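Local structure of leucine aminopeptidase (Parabacteroides distasonis, 3TC8) at residues S109-D114 against S278-Q283; F37-P42 against P121-D126; A125-S130 against L199-G204; H102-P107 against F155-D160. The protein probably acts as a zinc-dependent aminopeptidase of the M28 family, removing residues from the N termini of peptides. One frame throughout, in Å; residues are numbered along the deposited sequence.

Contact 1: residues S109-D114 against S278-Q283. With EDO (1,2-ethanediol), chain D.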
loop_
_atom_site.group_PDB
_atom_site.type_symbol
_atom_site.label_atom_id
_atom_site.label_comp_id
_atom_site.label_asym_id
_atom_site.label_seq_id
_atom_site.Cartn_x
_atom_site.Cartn_y
_atom_site.Cartn_z
ATOM N N SER A 109 -4.534 -4.305 18.086
ATOM C CA SER A 109 -3.074 -4.357 18.250
ATOM C C SER A 109 -2.712 -5.739 18.784
ATOM O O SER A 109 -2.214 -5.894 19.886
ATOM C CB SER A 109 -2.587 -3.242 19.152
ATOM O OG SER A 109 -3.003 -1.985 18.658
ATOM N N ASP A 110 -3.024 -6.761 17.966
ATOM C CA ASP A 110 -3.092 -8.130 18.460
ATOM C C ASP A 110 -1.755 -8.818 18.634
ATOM O O ASP A 110 -1.733 -9.894 19.184
ATOM C CB ASP A 110 -4.073 -8.972 17.636
ATOM C CG ASP A 110 -3.872 -8.911 16.110
ATOM O OD1 ASP A 110 -3.569 -7.836 15.550
ATOM O OD2 ASP A 110 -4.103 -9.986 15.468
ATOM N N HIS A 111 -0.680 -8.133 18.261
ATOM C CA HIS A 111 0.661 -8.565 18.564
ATOM C C HIS A 111 1.331 -7.720 19.649
ATOM O O HIS A 111 2.508 -7.895 19.978
ATOM C CB HIS A 111 1.527 -8.633 17.327
ATOM C CG HIS A 111 1.163 -9.771 16.445
ATOM N ND1 HIS A 111 1.834 -10.966 16.490
ATOM C CD2 HIS A 111 0.169 -9.934 15.546
ATOM C CE1 HIS A 111 1.249 -11.819 15.663
ATOM N NE2 HIS A 111 0.266 -11.207 15.035
ATOM N N ASP A 112 0.592 -6.809 20.264
ATOM C CA ASP A 112 1.132 -5.976 21.321
ATOM C C ASP A 112 1.548 -6.856 22.485
ATOM O O ASP A 112 0.841 -7.778 22.851
ATOM C CB ASP A 112 0.139 -4.902 21.802
ATOM C CG ASP A 112 0.830 -3.747 22.440
ATOM O OD1 ASP A 112 1.141 -3.829 23.651
ATOM O OD2 ASP A 112 1.100 -2.776 21.704
ATOM N N PRO A 113 2.683 -6.537 23.141
ATOM C CA PRO A 113 3.037 -7.300 24.344
ATOM C C PRO A 113 2.008 -7.150 25.486
ATOM O O PRO A 113 1.953 -8.041 26.350
ATOM C CB PRO A 113 4.381 -6.728 24.776
ATOM C CG PRO A 113 4.744 -5.780 23.765
ATOM C CD PRO A 113 3.728 -5.566 22.751
ATOM N N ASP A 114 1.278 -6.035 25.546
ATOM C CA ASP A 114 0.351 -5.796 26.621
ATOM C C ASP A 114 -1.045 -6.306 26.207
ATOM O O ASP A 114 -1.648 -5.762 25.273
ATOM C CB ASP A 114 0.280 -4.300 26.883
ATOM C CG ASP A 114 -0.644 -3.919 28.016
ATOM O OD1 ASP A 114 -1.351 -4.789 28.550
ATOM O OD2 ASP A 114 -0.658 -2.710 28.332
ATOM N N SER A 278 9.272 -5.021 14.121
ATOM C CA SER A 278 9.007 -5.289 15.534
ATOM C C SER A 278 7.681 -4.734 16.030
ATOM O O SER A 278 7.035 -5.315 16.906
ATOM C CB SER A 278 10.154 -4.762 16.396
ATOM O OG SER A 278 10.252 -3.361 16.307
ATOM N N TYR A 279 7.286 -3.585 15.473
ATOM C CA TYR A 279 6.105 -2.870 15.879
ATOM C C TYR A 279 4.853 -3.247 15.108
ATOM O O TYR A 279 3.784 -2.671 15.364
ATOM C CB TYR A 279 6.388 -1.352 15.795
ATOM C CG TYR A 279 6.918 -0.930 14.443
ATOM C CD1 TYR A 279 6.066 -0.750 13.363
ATOM C CD2 TYR A 279 8.267 -0.687 14.267
ATOM C CE1 TYR A 279 6.554 -0.363 12.115
ATOM C CE2 TYR A 279 8.765 -0.342 13.024
ATOM C CZ TYR A 279 7.915 -0.178 11.959
ATOM O OH TYR A 279 8.476 0.217 10.760
ATOM N N TRP A 280 4.942 -4.181 14.184
ATOM C CA TRP A 280 3.801 -4.597 13.377
ATOM C C TRP A 280 2.637 -5.105 14.255
ATOM O O TRP A 280 2.833 -5.945 15.135
ATOM C CB TRP A 280 4.231 -5.706 12.429
ATOM C CG TRP A 280 3.149 -6.352 11.654
ATOM C CD1 TRP A 280 2.465 -5.838 10.600
ATOM C CD2 TRP A 280 2.629 -7.661 11.846
ATOM N NE1 TRP A 280 1.606 -6.738 10.098
ATOM C CE2 TRP A 280 1.660 -7.869 10.865
ATOM C CE3 TRP A 280 2.891 -8.691 12.764
ATOM C CZ2 TRP A 280 0.961 -9.095 10.740
ATOM C CZ3 TRP A 280 2.210 -9.882 12.647
ATOM C CH2 TRP A 280 1.283 -10.071 11.648
ATOM N N HIS A 281 1.469 -4.533 14.031
ATOM C CA HIS A 281 0.261 -4.941 14.756
ATOM C C HIS A 281 0.395 -4.745 16.283
ATOM O O HIS A 281 -0.163 -5.493 17.094
ATOM C CB HIS A 281 -0.219 -6.343 14.334
ATOM C CG HIS A 281 -0.821 -6.318 12.968
ATOM N ND1 HIS A 281 -1.483 -7.386 12.410
ATOM C CD2 HIS A 281 -0.873 -5.315 12.046
ATOM C CE1 HIS A 281 -1.897 -7.046 11.195
ATOM N NE2 HIS A 281 -1.559 -5.790 10.958
ATOM N N THR A 282 1.135 -3.709 16.626
ATOM C CA THR A 282 1.243 -3.222 17.993
ATOM C C THR A 282 0.929 -1.740 18.046
ATOM O O THR A 282 0.886 -1.042 17.019
ATOM C CB THR A 282 2.682 -3.383 18.566
ATOM O OG1 THR A 282 3.540 -2.322 18.092
ATOM C CG2 THR A 282 3.309 -4.742 18.303
ATOM N N GLN A 283 0.755 -1.224 19.267
ATOM C CA GLN A 283 0.568 0.192 19.472
ATOM C C GLN A 283 1.718 1.056 19.012
ATOM O O GLN A 283 1.500 2.255 18.742
ATOM C CB GLN A 283 0.280 0.471 20.947
ATOM C CG GLN A 283 -1.142 0.058 21.360
ATOM C CD GLN A 283 -2.175 0.996 20.831
ATOM O OE1 GLN A 283 -2.297 2.113 21.352
ATOM N NE2 GLN A 283 -2.916 0.585 19.801
HETATM C C1 EDO D . 1.233 -6.994 6.012
HETATM O O1 EDO D . -0.056 -7.214 5.445
HETATM C C2 EDO D . 1.165 -5.938 7.103
HETATM O O2 EDO D . -0.038 -6.028 7.934
HETATM O O HOH W 1 -2.350 -9.858 13.252
#
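The zinc-site loop 278-283, which brings His281 to the metal, is backed by the type I turn Ser109-Asp112 through three direct hydrogen bonds and a water. His111 N donates to His281 O at 2.9 Å, which fixes the backbone of the zinc ligand itself. A little further along, Asp112 OD2 accepts from Gln283 N at 2.9 Å, met nearly along its C-O axis. Its other oxygen, OD1, takes Asp114 N on the anti lone pair in an Asx turn, so both carboxylate oxygens are engaged. Gln283 is bent at its second torsion, and its NE2 donates to Ser109 OG at 2.8 Å, with the OG almost in the amide plane; Pro121 O also takes a bond from this NE2, and Ser109 OG has a second partner in Thr120 O.

Around the rings, Trp280 CZ3 sits over one face of the His111 ring, toward its rim, 3.4 Å from His111 NE2, the two planes 39° apart. The indole NE1 in turn lies above the centre of the His281 ring and donates to O2 of an ethanediol at 2.8 Å. Asp110 runs side by side with His281, and a water joins them, donating to Asp110 OD2 at 2.8 Å and accepting from His281 ND1 at 2.8 Å. Arg106 forms a salt bridge with Asp110 OD1, and Glu165 N donates to OD2. A hydrogen on ND1 fits with NE2 being the atom turned to zinc, and the water-linked Asp110 is likely to orient the imidazole and make it a somewhat stronger ligand.

Contact 2: residues F37-P42 against P121-D126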
loop_
_atom_site.group_PDB
_atom_site.type_symbol
_atom_site.label_atom_id
_atom_site.label_comp_id
_atom_site.label_asym_id
_atom_site.label_seq_id
_atom_site.Cartn_x
_atom_site.Cartn_y
_atom_site.Cartn_z
ATOM N N PHE A 37 -5.806 12.080 11.604
ATOM C CA PHE A 37 -7.229 11.854 11.708
ATOM C C PHE A 37 -7.606 10.955 12.864
ATOM O O PHE A 37 -8.768 10.951 13.293
ATOM C CB PHE A 37 -7.791 11.274 10.418
ATOM C CG PHE A 37 -7.834 12.237 9.266
ATOM C CD1 PHE A 37 -8.798 13.223 9.200
ATOM C CD2 PHE A 37 -6.887 12.206 8.269
ATOM C CE1 PHE A 37 -8.834 14.137 8.153
ATOM C CE2 PHE A 37 -6.916 13.131 7.224
ATOM C CZ PHE A 37 -7.887 14.090 7.181
ATOM N N GLY A 38 -6.675 10.150 13.348
ATOM C CA GLY A 38 -6.972 9.040 14.212
ATOM C C GLY A 38 -6.940 7.745 13.386
ATOM O O GLY A 38 -6.871 7.807 12.168
ATOM N N PRO A 39 -7.026 6.604 14.037
ATOM C CA PRO A 39 -6.965 5.333 13.262
ATOM C C PRO A 39 -8.082 5.268 12.207
ATOM O O PRO A 39 -9.250 5.525 12.509
ATOM C CB PRO A 39 -7.129 4.281 14.368
ATOM C CG PRO A 39 -6.442 4.906 15.557
ATOM C CD PRO A 39 -6.894 6.362 15.486
ATOM N N ARG A 40 -7.711 4.911 10.983
ATOM C CA ARG A 40 -8.669 4.840 9.883
ATOM C C ARG A 40 -9.375 3.474 9.884
ATOM O O ARG A 40 -9.227 2.644 8.990
ATOM C CB ARG A 40 -7.964 5.100 8.554
ATOM C CG ARG A 40 -7.692 6.581 8.238
ATOM C CD ARG A 40 -6.583 7.249 9.028
ATOM N NE ARG A 40 -5.299 6.613 8.712
ATOM C CZ ARG A 40 -4.360 6.298 9.607
ATOM N NH1 ARG A 40 -4.476 6.574 10.899
ATOM N NH2 ARG A 40 -3.265 5.672 9.198
ATOM N N VAL A 41 -10.142 3.233 10.939
ATOM C CA VAL A 41 -10.900 1.994 11.071
ATOM C C VAL A 41 -12.189 2.112 10.294
ATOM O O VAL A 41 -12.947 3.041 10.540
ATOM C CB VAL A 41 -11.126 1.638 12.558
ATOM C CG1 VAL A 41 -12.036 0.418 12.679
ATOM C CG2 VAL A 41 -9.820 1.465 13.323
ATOM N N PRO A 42 -12.514 1.185 9.409
ATOM C CA PRO A 42 -13.772 1.255 8.714
ATOM C C PRO A 42 -14.941 1.434 9.684
ATOM O O PRO A 42 -14.976 0.806 10.726
ATOM C CB PRO A 42 -13.825 -0.047 7.922
ATOM C CG PRO A 42 -12.389 -0.383 7.699
ATOM C CD PRO A 42 -11.655 0.085 8.937
ATOM N N PRO A 121 -7.355 -0.044 18.449
ATOM C CA PRO A 121 -6.849 0.309 17.117
ATOM C C PRO A 121 -5.489 0.927 17.159
ATOM O O PRO A 121 -5.094 1.615 18.111
ATOM C CB PRO A 121 -7.865 1.344 16.606
ATOM C CG PRO A 121 -9.142 0.964 17.326
ATOM C CD PRO A 121 -8.660 0.592 18.719
ATOM N N LEU A 122 -4.714 0.653 16.124
ATOM C CA LEU A 122 -3.372 1.233 16.006
ATOM C C LEU A 122 -3.380 2.389 15.008
ATOM O O LEU A 122 -4.259 2.531 14.169
ATOM C CB LEU A 122 -2.356 0.156 15.715
ATOM C CG LEU A 122 -2.620 -0.852 14.574
ATOM C CD1 LEU A 122 -2.408 -0.209 13.176
ATOM C CD2 LEU A 122 -1.779 -2.096 14.739
ATOM N N ASP A 123 -2.361 3.238 15.120
ATOM C CA ASP A 123 -2.257 4.414 14.259
ATOM C C ASP A 123 -2.017 4.012 12.822
ATOM O O ASP A 123 -2.369 4.741 11.905
ATOM C CB ASP A 123 -1.144 5.325 14.718
ATOM C CG ASP A 123 -1.546 6.255 15.852
ATOM O OD1 ASP A 123 -2.750 6.442 16.127
ATOM O OD2 ASP A 123 -0.587 6.868 16.432
ATOM N N GLY A 124 -1.363 2.894 12.601
ATOM C CA GLY A 124 -1.096 2.414 11.283
ATOM C C GLY A 124 -0.272 3.378 10.461
ATOM O O GLY A 124 -0.480 3.546 9.254
ATOM N N ALA A 125 0.729 3.996 11.092
ATOM C CA ALA A 125 1.578 4.945 10.389
ATOM C C ALA A 125 2.370 4.217 9.296
ATOM O O ALA A 125 2.420 4.714 8.161
ATOM C CB ALA A 125 2.547 5.599 11.370
ATOM N N ASP A 126 3.037 3.108 9.636
ATOM C CA ASP A 126 3.767 2.358 8.637
ATOM C C ASP A 126 2.830 1.416 7.891
ATOM O O ASP A 126 2.890 1.311 6.658
ATOM C CB ASP A 126 4.942 1.630 9.254
ATOM C CG ASP A 126 6.016 1.221 8.278
ATOM O OD1 ASP A 126 6.071 1.780 7.165
ATOM O OD2 ASP A 126 6.815 0.334 8.659
#
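Asp123 O is gripped by both terminal nitrogens of Arg40, NH1 and NH2, each at 3.0 Å from it. The guanidinium comes end-on: NH2 arrives nearly in line with the carbonyl, while NH1 is tilted from its plane, and the oxygen sits 16° out of the guanidinium plane. Sharing one acceptor bends both N-H bonds to about 140°. NH1 is held a second time by Gly38 O at 3.0 Å in a much straighter bond, with that oxygen in the guanidinium plane. The chain is bent at its second and third torsions, and the bond to Gly38 O ties the guanidinium to its own loop; Arg40 is also the centre of an inverse gamma turn closed by a weak bond from Val41 N to Pro39 O. A leucine in place of Arg40 would probably leave Asp123 O and Gly38 O without these donors and let the two loops drift apart.

Beside this polar grip the packing is mostly apolar. Pro39 CB meets Pro121 CB at 3.8 Å, the two rings crossing at about a right angle, and rests 3.4 Å from Leu122 O. Val41 CG2, anti to its own carbonyl carbon, reaches the same Pro121 CB at 3.8 Å, so that one methylene is touched by both residues. Positive phi angles at Gly38 and Gly124 suit glycine at both corners of the contact. Gly38 is where the chain leaves helix 24-36, and Gly124 is the N-cap residue of helix 125-144; Arg40 packs against Gln34 and Val35 of the first helix and Cys50 of helix 45-60, binding the start of helix 125-144 to this N-terminal helical pair.

Contact 3: residues A125-S130 against L199-G204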
loop_
_atom_site.group_PDB
_atom_site.type_symbol
_atom_site.label_atom_id
_atom_site.label_comp_id
_atom_site.label_asym_id
_atom_site.label_seq_id
_atom_site.Cartn_x
_atom_site.Cartn_y
_atom_site.Cartn_z
ATOM N N ALA A 125 0.729 3.996 11.092
ATOM C CA ALA A 125 1.578 4.945 10.389
ATOM C C ALA A 125 2.370 4.217 9.296
ATOM O O ALA A 125 2.420 4.714 8.161
ATOM C CB ALA A 125 2.547 5.599 11.370
ATOM N N ASP A 126 3.037 3.108 9.636
ATOM C CA ASP A 126 3.767 2.358 8.637
ATOM C C ASP A 126 2.830 1.416 7.891
ATOM O O ASP A 126 2.890 1.311 6.658
ATOM C CB ASP A 126 4.942 1.630 9.254
ATOM C CG ASP A 126 6.016 1.221 8.278
ATOM O OD1 ASP A 126 6.071 1.780 7.165
ATOM O OD2 ASP A 126 6.815 0.334 8.659
ATOM N N ASP A 127 1.981 0.678 8.612
ATOM C CA ASP A 127 1.038 -0.273 8.044
ATOM C C ASP A 127 -0.224 0.469 7.648
ATOM O O ASP A 127 -1.201 0.548 8.386
ATOM C CB ASP A 127 0.799 -1.342 9.044
ATOM C CG ASP A 127 0.129 -2.573 8.527
ATOM O OD1 ASP A 127 -0.373 -2.594 7.397
ATOM O OD2 ASP A 127 0.079 -3.536 9.345
ATOM N N GLY A 128 -0.184 1.047 6.463
ATOM C CA GLY A 128 -1.211 1.870 5.861
ATOM C C GLY A 128 -0.689 3.244 5.470
ATOM O O GLY A 128 -0.630 3.610 4.286
ATOM N N GLY A 129 -0.294 4.040 6.435
ATOM C CA GLY A 129 0.113 5.386 6.133
ATOM C C GLY A 129 1.239 5.498 5.157
ATOM O O GLY A 129 1.206 6.338 4.266
ATOM N N SER A 130 2.264 4.671 5.301
ATOM C CA SER A 130 3.507 4.843 4.516
ATOM C C SER A 130 3.258 4.634 3.033
ATOM O O SER A 130 3.705 5.446 2.219
ATOM C CB SER A 130 4.599 3.917 5.002
ATOM O OG SER A 130 4.281 2.548 4.749
ATOM N N LEU A 199 2.855 -0.968 -2.445
ATOM C CA LEU A 199 3.715 -0.470 -1.398
ATOM C C LEU A 199 3.010 -0.766 -0.073
ATOM O O LEU A 199 1.877 -0.304 0.137
ATOM C CB LEU A 199 3.940 1.030 -1.511
ATOM C CG LEU A 199 4.496 1.553 -2.854
ATOM C CD1 LEU A 199 4.729 3.050 -2.779
ATOM C CD2 LEU A 199 5.723 0.773 -3.239
ATOM N N ASP A 200 3.687 -1.430 0.825
ATOM C CA ASP A 200 3.133 -1.735 2.148
ATOM C C ASP A 200 4.259 -1.668 3.171
ATOM O O ASP A 200 5.246 -2.359 2.985
ATOM C CB ASP A 200 2.475 -3.122 2.110
ATOM C CG ASP A 200 1.670 -3.474 3.334
ATOM O OD1 ASP A 200 1.446 -2.627 4.214
ATOM O OD2 ASP A 200 1.164 -4.648 3.436
HETATM N N MSE A 201 4.143 -0.837 4.194
HETATM C CA MSE A 201 5.224 -0.723 5.185
HETATM C C MSE A 201 6.567 -0.357 4.548
HETATM O O MSE A 201 7.550 -1.097 4.640
HETATM C CB MSE A 201 5.323 -1.992 6.089
HETATM C CG MSE A 201 4.053 -2.205 6.922
HETATM SE SE MSE A 201 4.133 -3.598 8.161
HETATM C CE MSE A 201 4.828 -2.692 9.501
ATOM N N VAL A 202 6.527 0.786 3.890
ATOM C CA VAL A 202 7.656 1.358 3.181
ATOM C C VAL A 202 8.204 2.622 3.838
ATOM O O VAL A 202 8.920 3.386 3.205
ATOM C CB VAL A 202 7.335 1.610 1.698
ATOM C CG1 VAL A 202 7.087 0.290 0.973
ATOM C CG2 VAL A 202 6.224 2.599 1.539
ATOM N N GLY A 203 7.893 2.826 5.125
ATOM C CA GLY A 203 8.347 3.998 5.818
ATOM C C GLY A 203 9.272 3.803 6.978
ATOM O O GLY A 203 9.784 4.797 7.521
ATOM N N GLY A 204 9.482 2.584 7.441
ATOM C CA GLY A 204 10.231 2.361 8.661
ATOM C C GLY A 204 11.706 2.642 8.507
ATOM O O GLY A 204 12.326 2.275 7.503
HETATM O O HOH W 2 8.837 -0.181 7.023
HETATM O O HOH W 3 1.347 0.078 4.264
#
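Asp126 OD1 accepts from Gly203 N at 2.9 Å, on its syn side and somewhat out of the carboxylate plane. Ser130 OG works both ways: it gives its proton to Asp126 O at 2.7 Å, on an in-plane lone pair, and accepts from Val202 N at 3.0 Å. OG stands between the backbone N and the carbonyl carbon of Ser130 (chi1 67°), a setting from which it serves both partners.

Two waters fill in the rest. One donates to Asp126 OD2 and accepts from Gly204 N; Tyr279 OH also bonds to that OD2. The other water takes hydrogens from Gly128 N and Met201 N, and its oxygen lies 2.7 Å from Asp200 OD1, to which it probably donates. Asp200 OD1 lies 3.7 Å from Asp127 OD1, a pairing of like charges probably eased by His102 NE2, which bonds to Asp127 OD1, while Asp127 OD2 binds zinc.

Outside the polar network, the selenomethionine Met201 sets CG 3.8 Å from Asp127 CA and CE against Asp126 OD2. Gly203 packs so closely on Ser130 that a CB there would collide with the serine CB. The contact thus joins the first turn of helix 125-144 to the chain leaving strand 195-200, between strands 96-102 and 262-266.

Contact 4: residues H102-P107 against F155-D160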
loop_
_atom_site.group_PDB
_atom_site.type_symbol
_atom_site.label_atom_id
_atom_site.label_comp_id
_atom_site.label_asym_id
_atom_site.label_seq_id
_atom_site.Cartn_x
_atom_site.Cartn_y
_atom_site.Cartn_z
ATOM N N HIS A 102 -2.825 -0.119 0.834
ATOM C CA HIS A 102 -4.035 -0.094 1.667
ATOM C C HIS A 102 -4.023 1.142 2.543
ATOM O O HIS A 102 -2.975 1.588 3.022
ATOM C CB HIS A 102 -4.202 -1.371 2.513
ATOM C CG HIS A 102 -3.483 -1.420 3.809
ATOM N ND1 HIS A 102 -4.110 -1.062 4.985
ATOM C CD2 HIS A 102 -2.231 -1.782 4.157
ATOM C CE1 HIS A 102 -3.274 -1.167 5.989
ATOM N NE2 HIS A 102 -2.136 -1.636 5.537
ATOM N N TRP A 103 -5.216 1.693 2.808
ATOM C CA TRP A 103 -5.334 2.936 3.574
ATOM C C TRP A 103 -6.002 2.800 4.935
ATOM O O TRP A 103 -5.947 3.737 5.738
ATOM C CB TRP A 103 -5.987 4.067 2.760
ATOM C CG TRP A 103 -7.439 3.948 2.499
ATOM C CD1 TRP A 103 -8.029 3.286 1.476
ATOM C CD2 TRP A 103 -8.494 4.611 3.197
ATOM N NE1 TRP A 103 -9.392 3.479 1.515
ATOM C CE2 TRP A 103 -9.705 4.324 2.537
ATOM C CE3 TRP A 103 -8.531 5.436 4.327
ATOM C CZ2 TRP A 103 -10.912 4.810 3.004
ATOM C CZ3 TRP A 103 -9.728 5.945 4.758
ATOM C CH2 TRP A 103 -10.897 5.646 4.093
ATOM N N ASP A 104 -6.694 1.694 5.190
ATOM C CA ASP A 104 -7.282 1.451 6.492
ATOM C C ASP A 104 -6.231 1.173 7.546
ATOM O O ASP A 104 -5.093 0.765 7.245
ATOM C CB ASP A 104 -8.270 0.287 6.425
ATOM C CG ASP A 104 -7.621 -1.033 6.028
ATOM O OD1 ASP A 104 -6.902 -1.063 5.011
ATOM O OD2 ASP A 104 -7.872 -2.037 6.749
ATOM N N SER A 105 -6.659 1.350 8.794
ATOM C CA SER A 105 -5.869 0.965 9.961
ATOM C C SER A 105 -6.545 -0.192 10.675
ATOM O O SER A 105 -7.759 -0.245 10.831
ATOM C CB SER A 105 -5.839 2.159 10.973
ATOM O OG SER A 105 -5.367 3.341 10.392
ATOM N N ARG A 106 -5.736 -1.110 11.178
ATOM C CA ARG A 106 -6.246 -2.259 11.908
ATOM C C ARG A 106 -6.961 -1.813 13.188
ATOM O O ARG A 106 -6.415 -1.028 13.952
ATOM C CB ARG A 106 -5.090 -3.204 12.214
ATOM C CG ARG A 106 -5.487 -4.512 12.910
ATOM C CD ARG A 106 -4.575 -5.635 12.499
ATOM N NE ARG A 106 -4.844 -6.911 13.164
ATOM C CZ ARG A 106 -5.794 -7.740 12.775
ATOM N NH1 ARG A 106 -6.666 -7.405 11.860
ATOM N NH2 ARG A 106 -5.972 -8.908 13.388
ATOM N N PRO A 107 -8.080 -2.449 13.511
ATOM C CA PRO A 107 -8.819 -2.102 14.742
ATOM C C PRO A 107 -8.277 -2.732 16.026
ATOM O O PRO A 107 -8.829 -2.499 17.087
ATOM C CB PRO A 107 -10.222 -2.584 14.450
ATOM C CG PRO A 107 -10.032 -3.739 13.519
ATOM C CD PRO A 107 -8.934 -3.261 12.613
ATOM N N PHE A 155 -5.978 3.244 -3.576
ATOM C CA PHE A 155 -5.956 3.042 -2.145
ATOM C C PHE A 155 -7.092 2.054 -1.805
ATOM O O PHE A 155 -8.262 2.395 -1.890
ATOM C CB PHE A 155 -6.109 4.353 -1.398
ATOM C CG PHE A 155 -5.124 5.438 -1.819
ATOM C CD1 PHE A 155 -3.816 5.149 -2.150
ATOM C CD2 PHE A 155 -5.556 6.747 -1.851
ATOM C CE1 PHE A 155 -2.962 6.189 -2.519
ATOM C CE2 PHE A 155 -4.673 7.796 -2.194
ATOM C CZ PHE A 155 -3.374 7.464 -2.527
ATOM N N PHE A 156 -6.685 0.843 -1.447
ATOM C CA PHE A 156 -7.631 -0.227 -1.109
ATOM C C PHE A 156 -7.975 -0.178 0.380
ATOM O O PHE A 156 -7.136 0.026 1.227
ATOM C CB PHE A 156 -7.038 -1.588 -1.469
ATOM C CG PHE A 156 -6.989 -1.850 -2.942
ATOM C CD1 PHE A 156 -8.132 -2.041 -3.665
ATOM C CD2 PHE A 156 -5.771 -1.975 -3.612
ATOM C CE1 PHE A 156 -8.095 -2.314 -4.999
ATOM C CE2 PHE A 156 -5.760 -2.253 -4.976
ATOM C CZ PHE A 156 -6.912 -2.459 -5.656
ATOM N N ASP A 157 -9.252 -0.394 0.637
ATOM C CA ASP A 157 -9.780 -0.385 1.988
ATOM C C ASP A 157 -9.883 -1.762 2.570
ATOM O O ASP A 157 -9.747 -2.789 1.887
ATOM C CB ASP A 157 -11.187 0.265 1.980
ATOM C CG ASP A 157 -11.648 0.823 3.298
ATOM O OD1 ASP A 157 -10.898 0.802 4.302
ATOM O OD2 ASP A 157 -12.763 1.393 3.283
ATOM N N ALA A 158 -10.037 -1.793 3.879
ATOM C CA ALA A 158 -10.397 -3.003 4.606
ATOM C C ALA A 158 -9.391 -4.125 4.340
ATOM O O ALA A 158 -9.773 -5.304 4.287
ATOM C CB ALA A 158 -11.812 -3.406 4.313
ATOM N N GLU A 159 -8.108 -3.795 4.284
ATOM C CA GLU A 159 -7.084 -4.788 4.141
ATOM C C GLU A 159 -6.734 -5.471 5.456
ATOM O O GLU A 159 -6.322 -6.623 5.439
ATOM C CB GLU A 159 -5.826 -4.158 3.525
ATOM C CG GLU A 159 -4.645 -5.118 3.337
ATOM C CD GLU A 159 -3.781 -5.412 4.538
ATOM O OE1 GLU A 159 -3.731 -4.537 5.438
ATOM O OE2 GLU A 159 -3.157 -6.534 4.560
ATOM N N ASP A 160 -6.835 -4.701 6.542
ATOM C CA ASP A 160 -6.168 -5.084 7.800
ATOM C C ASP A 160 -7.188 -5.349 8.930
ATOM O O ASP A 160 -6.868 -5.128 10.097
ATOM C CB ASP A 160 -5.144 -4.034 8.213
ATOM C CG ASP A 160 -3.884 -4.628 8.762
ATOM O OD1 ASP A 160 -3.688 -5.849 8.715
ATOM O OD2 ASP A 160 -3.048 -3.887 9.222
HETATM O O HOH W 4 -3.162 -1.209 9.706
#
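Asp104 and His102 both turn CG in between their backbone N and carbonyl carbon (chi1 62° and 84°), while Glu159 carries CG anti to its backbone N. The place is the C-terminal edge of the parallel strands 96-102 and 150-156, where this alpha/beta fold builds its zinc site. Asp104 OD2 receives Asp160 N at 2.9 Å on its syn lone pair. OD1 takes Glu159 N at 3.1 Å from one face of the carboxylate and His102 ND1 at 2.8 Å from the opposite face. An alanine in place of Asp104 would probably leave His102 ND1 and the amides of Glu159 and Asp160 without their acceptor, holding the ring less firmly and loosening the backbone that presents Asp160 to zinc.

His102 NE2 bonds to another zinc ligand, Asp127, and Glu159 OE1 hangs 3.2 Å above the centre of the imidazole. Behind them Trp103 N donates to Phe156 O at 3.0 Å, and its indole lies under Asp157 OD1 and presses CD1 on Phe155 CB; Arg83 O takes the indole NE1 proton. A water accepts from Arg106 N and donates to Asp160 OD2, the oxygen on the metal. Arg106 NH1 reaches Asp160 O at 2.9 Å; the oxygen lies in the guanidinium plane, while NH1 stands well above the plane of the Asp160 carbonyl.

From the N terminus, contact 2 opens first at 37-42 and closes at 121-126, tying the loop between the first two helices to the head of helix 125-144. Inside that loop contacts 4 and 1 begin, at 102-107 and 109-114, and both cross contact 2. Contact 3 starts on residues that contact 2 shares, Ala125 and Asp126, and closes at 199-204 beyond strand 195-200; it crosses contact 4, which ends at 155-160. Contact 1 closes last, at 278-283, and encloses contact 3 while crossing contact 4. Asp127, Asp160 and His281, drawn from contacts 3, 4 and 1, meet at one zinc ion.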